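Local coordinates for uncharacterized SnoaL-like protein (Burkholderia thailandensis E264, PDB 3H3H) that is of unknown function but belongs to the SnoaL-like family of the NTF2 clan, whose cone-like alpha-beta fold it adopts as a dimer, at residues 31-42 and 112-120. Sequence-based numbering, arbitrary orientation. Where two conformers were deposited one is given.
Sequences SHYADGFEMSSP and RVVKALAHY
Strands 37-40 and 115-120 run parallel, 8° apart with axes 4.8 Å from each other, and Ala116 bonds through both N and O to the residues flanking Met39: its N reaches Glu38 O at 2.8 Å, and its O takes Ser40 N. Before the type II turn from Ala34 to Phe37 the segments already pair, Val113 N bonding His32 O and Val113 O accepting Ala34 N. There Arg112, bent at chi3 (-67°), lays one guanidinium face over Tyr33 O, 3.1 Å above the plane, while NH2 bonds Ser31 O at 3.2 Å, near the guanidinium plane. Two waters join NH1 to Asp35, one at OD1, the other at N. On one face, Tyr33 lies alongside Val113, CD2 to CB 3.7 Å, and selenomethionine Met39 sets SE against Ala116 CB and CE against Ala118 CB. On the other, Glu38 OE1 and Lys115 NZ make a long salt bridge of 4.0 Å. A classic beta bulge at Val114 and Lys115, opposite His106, bends the second strand. In the curved mixed sheet of this NTF2-like fold it is the one parallel pair, flanked by strands 54-56 and 100-107; helix 58-71 covers Phe37 and Met39, while the second subunit packs on Ser40 and Leu117.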
ATOM      1  N   SER B  31      -3.652  -5.718  19.400  1.00 11.84           N
ATOM      2  CA  SER B  31      -4.938  -6.392  19.351  1.00 14.13           C
ATOM      3  C   SER B  31      -5.428  -6.491  17.911  1.00 11.37           C
ATOM      4  O   SER B  31      -6.217  -7.352  17.615  1.00 13.22           O
ATOM      5  CB  SER B  31      -6.002  -5.691  20.202  1.00 13.87           C
ATOM      6  OG  SER B  31      -6.451  -4.488  19.602  1.00 13.31           O
ATOM      7  N   HIS B  32      -4.915  -5.644  17.025  1.00 13.18           N
ATOM      8  CA  HIS B  32      -5.373  -5.615  15.690  1.00 13.74           C
ATOM      9  C   HIS B  32      -4.657  -6.638  14.802  1.00 15.42           C
ATOM     10  O   HIS B  32      -5.008  -6.746  13.654  1.00 15.40           O
ATOM     11  CB  HIS B  32      -5.144  -4.241  15.091  1.00 15.84           C
ATOM     12  CG  HIS B  32      -6.012  -3.216  15.741  1.00 15.57           C
ATOM     13  ND1 HIS B  32      -7.383  -3.179  15.541  1.00 15.05           N
ATOM     14  CD2 HIS B  32      -5.743  -2.319  16.724  1.00 20.33           C
ATOM     15  CE1 HIS B  32      -7.899  -2.230  16.307  1.00 17.87           C
ATOM     16  NE2 HIS B  32      -6.934  -1.707  17.046  1.00 16.66           N
ATOM     17  N   TYR B  33      -3.633  -7.275  15.349  1.00 12.44           N
ATOM     18  CA  TYR B  33      -2.732  -8.132  14.554  1.00 12.75           C
ATOM     19  C   TYR B  33      -2.916  -9.589  14.912  1.00 14.47           C
ATOM     20  O   TYR B  33      -3.158  -9.934  16.065  1.00 14.26           O
ATOM     21  CB  TYR B  33      -1.281  -7.707  14.789  1.00 12.11           C
ATOM     22  CG  TYR B  33      -0.927  -6.318  14.259  1.00 11.72           C
ATOM     23  CD1 TYR B  33      -1.265  -5.158  14.974  1.00 10.67           C
ATOM     24  CD2 TYR B  33      -0.316  -6.142  13.033  1.00 13.81           C
ATOM     25  CE1 TYR B  33      -0.978  -3.942  14.509  1.00 13.13           C
ATOM     26  CE2 TYR B  33      -0.005  -4.921  12.550  1.00 11.64           C
ATOM     27  CZ  TYR B  33      -0.334  -3.787  13.283  1.00 10.85           C
ATOM     28  OH  TYR B  33       0.024  -2.515  12.901  1.00 14.69           O
ATOM     29  N   ALA B  34      -2.778 -10.431  13.898  1.00 14.12           N
ATOM     30  CA  ALA B  34      -2.794 -11.860  14.040  1.00 13.35           C
ATOM     31  C   ALA B  34      -1.465 -12.380  14.621  1.00 12.88           C
ATOM     32  O   ALA B  34      -0.438 -11.732  14.506  1.00 13.01           O
ATOM     33  CB  ALA B  34      -3.036 -12.509  12.675  1.00 15.17           C
ATOM     34  N   ASP B  35      -1.522 -13.519  15.301  1.00 13.54           N
ATOM     35  CA  ASP B  35      -0.299 -14.165  15.713  1.00 15.04           C
ATOM     36  C   ASP B  35       0.565 -14.412  14.479  1.00 14.40           C
ATOM     37  O   ASP B  35       0.080 -14.813  13.416  1.00 14.52           O
ATOM     38  CB  ASP B  35      -0.596 -15.495  16.404  1.00 13.53           C
ATOM     39  CG  ASP B  35      -1.308 -15.310  17.750  1.00 15.57           C
ATOM     40  OD1 ASP B  35      -1.090 -14.318  18.425  1.00 20.03           O
ATOM     41  OD2 ASP B  35      -2.063 -16.216  18.134  1.00 28.56           O
ATOM     42  N   GLY B  36       1.864 -14.180  14.648  1.00 12.90           N
ATOM     43  CA  GLY B  36       2.797 -14.408  13.611  1.00 12.47           C
ATOM     44  C   GLY B  36       2.716 -13.474  12.435  1.00 11.97           C
ATOM     45  O   GLY B  36       3.236 -13.775  11.374  1.00 15.01           O
ATOM     46  N   PHE B  37       2.106 -12.318  12.618  1.00 10.33           N
ATOM     47  CA  PHE B  37       2.038 -11.364  11.504  1.00 11.17           C
ATOM     48  C   PHE B  37       3.402 -10.926  11.010  1.00 12.12           C
ATOM     49  O   PHE B  37       4.394 -10.820  11.776  1.00 14.14           O
ATOM     50  CB  PHE B  37       1.200 -10.134  11.880  1.00 11.70           C
ATOM     51  CG  PHE B  37       1.899  -9.131  12.732  1.00 11.73           C
ATOM     52  CD1 PHE B  37       1.925  -9.272  14.128  1.00 14.26           C
ATOM     53  CD2 PHE B  37       2.426  -7.986  12.186  1.00 14.54           C
ATOM     54  CE1 PHE B  37       2.541  -8.325  14.908  1.00 15.44           C
ATOM     55  CE2 PHE B  37       3.058  -7.053  12.977  1.00 12.90           C
ATOM     56  CZ  PHE B  37       3.090  -7.213  14.337  1.00 15.95           C
ATOM     57  N   GLU B  38       3.452 -10.656   9.713  0.50 12.50           N
ATOM     58  CA  GLU B  38       4.669 -10.223   9.074  0.50 14.41           C
ATOM     59  C   GLU B  38       4.656  -8.727   8.994  0.50 12.96           C
ATOM     60  O   GLU B  38       3.648  -8.142   8.590  0.50 15.29           O
ATOM     61  CB  GLU B  38       4.739 -10.769   7.661  0.50 15.35           C
ATOM     62  CG  GLU B  38       4.852 -12.254   7.554  0.50 15.98           C
ATOM     63  CD  GLU B  38       4.857 -12.669   6.092  0.50 22.56           C
ATOM     64  OE1 GLU B  38       5.888 -12.446   5.439  0.50 27.25           O
ATOM     65  OE2 GLU B  38       3.820 -13.168   5.595  0.50 18.85           O
HETATM   66  N   MSE B  39       5.802  -8.126   9.307  1.00 12.87           N
HETATM   67  CA  MSE B  39       5.995  -6.664   9.265  1.00 14.71           C
HETATM   68  C   MSE B  39       7.165  -6.342   8.366  1.00 13.00           C
HETATM   69  O   MSE B  39       8.238  -6.964   8.486  1.00 15.28           O
HETATM   70  CB  MSE B  39       6.213  -6.053  10.664  1.00 13.97           C
HETATM   71  CG  MSE B  39       6.331  -4.497  10.706  1.00 16.06           C
HETATM   72 SE   MSE B  39       4.659  -3.714  10.169  0.75 12.70          SE
HETATM   73  CE  MSE B  39       5.336  -2.098   9.343  1.00 17.73           C
ATOM     74  N   SER B  40       6.928  -5.530   7.336  1.00 13.28           N
ATOM     75  CA  SER B  40       7.970  -5.010   6.468  1.00 14.26           C
ATOM     76  C   SER B  40       8.081  -3.528   6.618  1.00 14.64           C
ATOM     77  O   SER B  40       7.080  -2.837   6.564  1.00 14.08           O
ATOM     78  CB  SER B  40       7.615  -5.334   5.040  1.00 16.71           C
ATOM     79  OG  SER B  40       8.415  -4.630   4.160  1.00 19.72           O
ATOM     80  N   SER B  41       9.281  -3.029   6.860  1.00 13.90           N
ATOM     81  CA  SER B  41       9.448  -1.585   6.914  1.00 11.54           C
ATOM     82  C   SER B  41      10.876  -1.161   6.584  1.00 14.58           C
ATOM     83  O   SER B  41      11.827  -1.817   7.011  1.00 13.96           O
ATOM     84  CB  SER B  41       9.175  -1.071   8.313  1.00 12.90           C
ATOM     85  OG  SER B  41       9.374   0.328   8.393  1.00 13.58           O
ATOM     86  N   PRO B  42      11.037  -0.031   5.905  1.00 13.96           N
ATOM     87  CA  PRO B  42      12.395   0.512   5.748  1.00 16.20           C
ATOM     88  C   PRO B  42      13.068   0.737   7.108  1.00 17.17           C
ATOM     89  O   PRO B  42      14.311   0.690   7.213  1.00 14.65           O
ATOM     90  CB  PRO B  42      12.144   1.843   5.044  1.00 19.36           C
ATOM     91  CG  PRO B  42      10.882   1.532   4.248  1.00 15.70           C
ATOM     92  CD  PRO B  42      10.047   0.751   5.157  1.00 16.21           C
ATOM     93  N   ARG B 112      -7.955  -9.859  11.472  1.00 16.42           N
ATOM     94  CA  ARG B 112      -6.787  -9.246  12.031  1.00 14.72           C
ATOM     95  C   ARG B 112      -5.690  -9.212  10.977  1.00 15.53           C
ATOM     96  O   ARG B 112      -5.754  -9.902   9.956  1.00 14.53           O
ATOM     97  CB  ARG B 112      -6.340  -9.956  13.289  1.00 17.06           C
ATOM     98  CG  ARG B 112      -7.401  -9.930  14.322  1.00 20.36           C
ATOM     99  CD  ARG B 112      -6.855  -9.962  15.673  1.00 22.15           C
ATOM    100  NE  ARG B 112      -6.203 -11.203  15.999  1.00 22.94           N
ATOM    101  CZ  ARG B 112      -5.627 -11.410  17.181  1.00 29.00           C
ATOM    102  NH1 ARG B 112      -5.058 -12.571  17.418  1.00 22.26           N
ATOM    103  NH2 ARG B 112      -5.616 -10.444  18.122  1.00 25.52           N
ATOM    104  N   VAL B 113      -4.708  -8.355  11.215  1.00 13.97           N
ATOM    105  CA  VAL B 113      -3.652  -8.093  10.264  1.00 11.63           C
ATOM    106  C   VAL B 113      -2.642  -9.233  10.283  1.00 12.82           C
ATOM    107  O   VAL B 113      -2.057  -9.557  11.338  1.00 14.55           O
ATOM    108  CB  VAL B 113      -2.941  -6.792  10.559  1.00 13.03           C
ATOM    109  CG1 VAL B 113      -1.750  -6.570   9.533  1.00 15.10           C
ATOM    110  CG2 VAL B 113      -3.890  -5.620  10.490  1.00 12.86           C
ATOM    111  N   VAL B 114      -2.465  -9.853   9.127  1.00 12.16           N
ATOM    112  CA  VAL B 114      -1.515 -10.953   8.994  1.00 12.12           C
ATOM    113  C   VAL B 114      -0.212 -10.475   8.371  1.00 11.39           C
ATOM    114  O   VAL B 114       0.807 -11.152   8.478  1.00 11.45           O
ATOM    115  CB  VAL B 114      -2.120 -12.109   8.190  1.00 10.13           C
ATOM    116  CG1 VAL B 114      -3.290 -12.704   8.951  1.00 12.10           C
ATOM    117  CG2 VAL B 114      -2.487 -11.739   6.733  1.00 11.43           C
ATOM    118  N   LYS B 115      -0.263  -9.333   7.661  1.00 10.53           N
ATOM    119  CA  LYS B 115       0.904  -8.808   6.981  1.00 12.15           C
ATOM    120  C   LYS B 115       0.748  -7.281   6.854  1.00 13.86           C
ATOM    121  O   LYS B 115      -0.291  -6.817   6.412  1.00 14.48           O
ATOM    122  CB  LYS B 115       1.105  -9.408   5.592  1.00 15.57           C
ATOM    123  CG  LYS B 115       2.366  -8.968   4.912  1.00 21.96           C
ATOM    124  CD  LYS B 115       2.560  -9.757   3.611  1.00 25.32           C
ATOM    125  CE  LYS B 115       3.898  -9.499   2.946  1.00 39.66           C
ATOM    126  NZ  LYS B 115       4.406 -10.697   2.200  1.00 48.15           N
ATOM    127  N   ALA B 116       1.772  -6.539   7.193  1.00 13.03           N
ATOM    128  CA  ALA B 116       1.745  -5.079   7.048  1.00 13.09           C
ATOM    129  C   ALA B 116       3.042  -4.647   6.444  1.00 13.73           C
ATOM    130  O   ALA B 116       4.069  -5.251   6.714  1.00 14.78           O
ATOM    131  CB  ALA B 116       1.475  -4.348   8.376  1.00 13.57           C
ATOM    132  N   LEU B 117       2.965  -3.628   5.566  1.00 12.01           N
ATOM    133  CA  LEU B 117       4.160  -3.101   4.867  1.00 12.21           C
ATOM    134  C   LEU B 117       4.096  -1.583   4.985  1.00 13.31           C
ATOM    135  O   LEU B 117       3.105  -0.969   4.633  1.00 13.29           O
ATOM    136  CB  LEU B 117       4.121  -3.443   3.390  1.00 13.44           C
ATOM    137  CG  LEU B 117       3.952  -4.877   2.981  1.00 23.06           C
ATOM    138  CD1 LEU B 117       2.462  -5.301   3.097  1.00 20.14           C
ATOM    139  CD2 LEU B 117       4.462  -4.985   1.524  1.00 27.04           C
ATOM    140  N   ALA B 118       5.184  -0.989   5.474  1.00 10.60           N
ATOM    141  CA  ALA B 118       5.291   0.424   5.668  1.00 12.95           C
ATOM    142  C   ALA B 118       5.999   1.056   4.452  1.00 12.44           C
ATOM    143  O   ALA B 118       6.923   0.461   3.863  1.00 14.21           O
ATOM    144  CB  ALA B 118       6.050   0.706   6.933  1.00 13.77           C
ATOM    145  N   HIS B 119       5.614   2.289   4.137  1.00 11.91           N
ATOM    146  CA  HIS B 119       6.196   3.059   3.068  1.00 11.15           C
ATOM    147  C   HIS B 119       6.290   4.468   3.564  1.00 12.69           C
ATOM    148  O   HIS B 119       5.390   4.946   4.270  1.00 11.38           O
ATOM    149  CB  HIS B 119       5.307   3.098   1.832  1.00 11.52           C
ATOM    150  CG  HIS B 119       4.930   1.762   1.288  1.00 10.76           C
ATOM    151  ND1 HIS B 119       3.977   0.958   1.884  1.00 12.57           N
ATOM    152  CD2 HIS B 119       5.328   1.123   0.159  1.00 14.43           C
ATOM    153  CE1 HIS B 119       3.908  -0.183   1.199  1.00 16.30           C
ATOM    154  NE2 HIS B 119       4.674  -0.080   0.115  1.00 13.44           N
ATOM    155  N   TYR B 120       7.369   5.164   3.195  1.00 10.19           N
ATOM    156  CA  TYR B 120       7.561   6.553   3.618  1.00  9.82           C
ATOM    157  C   TYR B 120       8.091   7.460   2.545  1.00 12.97           C
ATOM    158  O   TYR B 120       8.680   7.009   1.556  1.00 11.37           O
ATOM    159  CB  TYR B 120       8.615   6.551   4.746  1.00 13.08           C
ATOM    160  CG  TYR B 120       8.187   5.820   5.959  1.00 11.02           C
ATOM    161  CD1 TYR B 120       7.286   6.416   6.839  1.00 14.51           C
ATOM    162  CD2 TYR B 120       8.632   4.545   6.253  1.00 12.44           C
ATOM    163  CE1 TYR B 120       6.863   5.792   7.916  1.00 18.45           C
ATOM    164  CE2 TYR B 120       8.184   3.898   7.387  1.00 14.13           C
ATOM    165  CZ  TYR B 120       7.324   4.541   8.200  1.00 18.32           C
ATOM    166  OH  TYR B 120       6.871   3.918   9.307  1.00 17.46           O
TER
HETATM  167  O   HOH W   1      -2.873 -12.664  19.404  1.00 22.39           O
HETATM  168  O   HOH W   2      -4.081 -14.810  15.596  1.00 25.39           O
HETATM  169  O   HOH W   3       1.420 -13.103   6.673  1.00 29.28           O
HETATM  170  O   HOH W   4       7.946  -1.935   3.255  1.00 15.02           O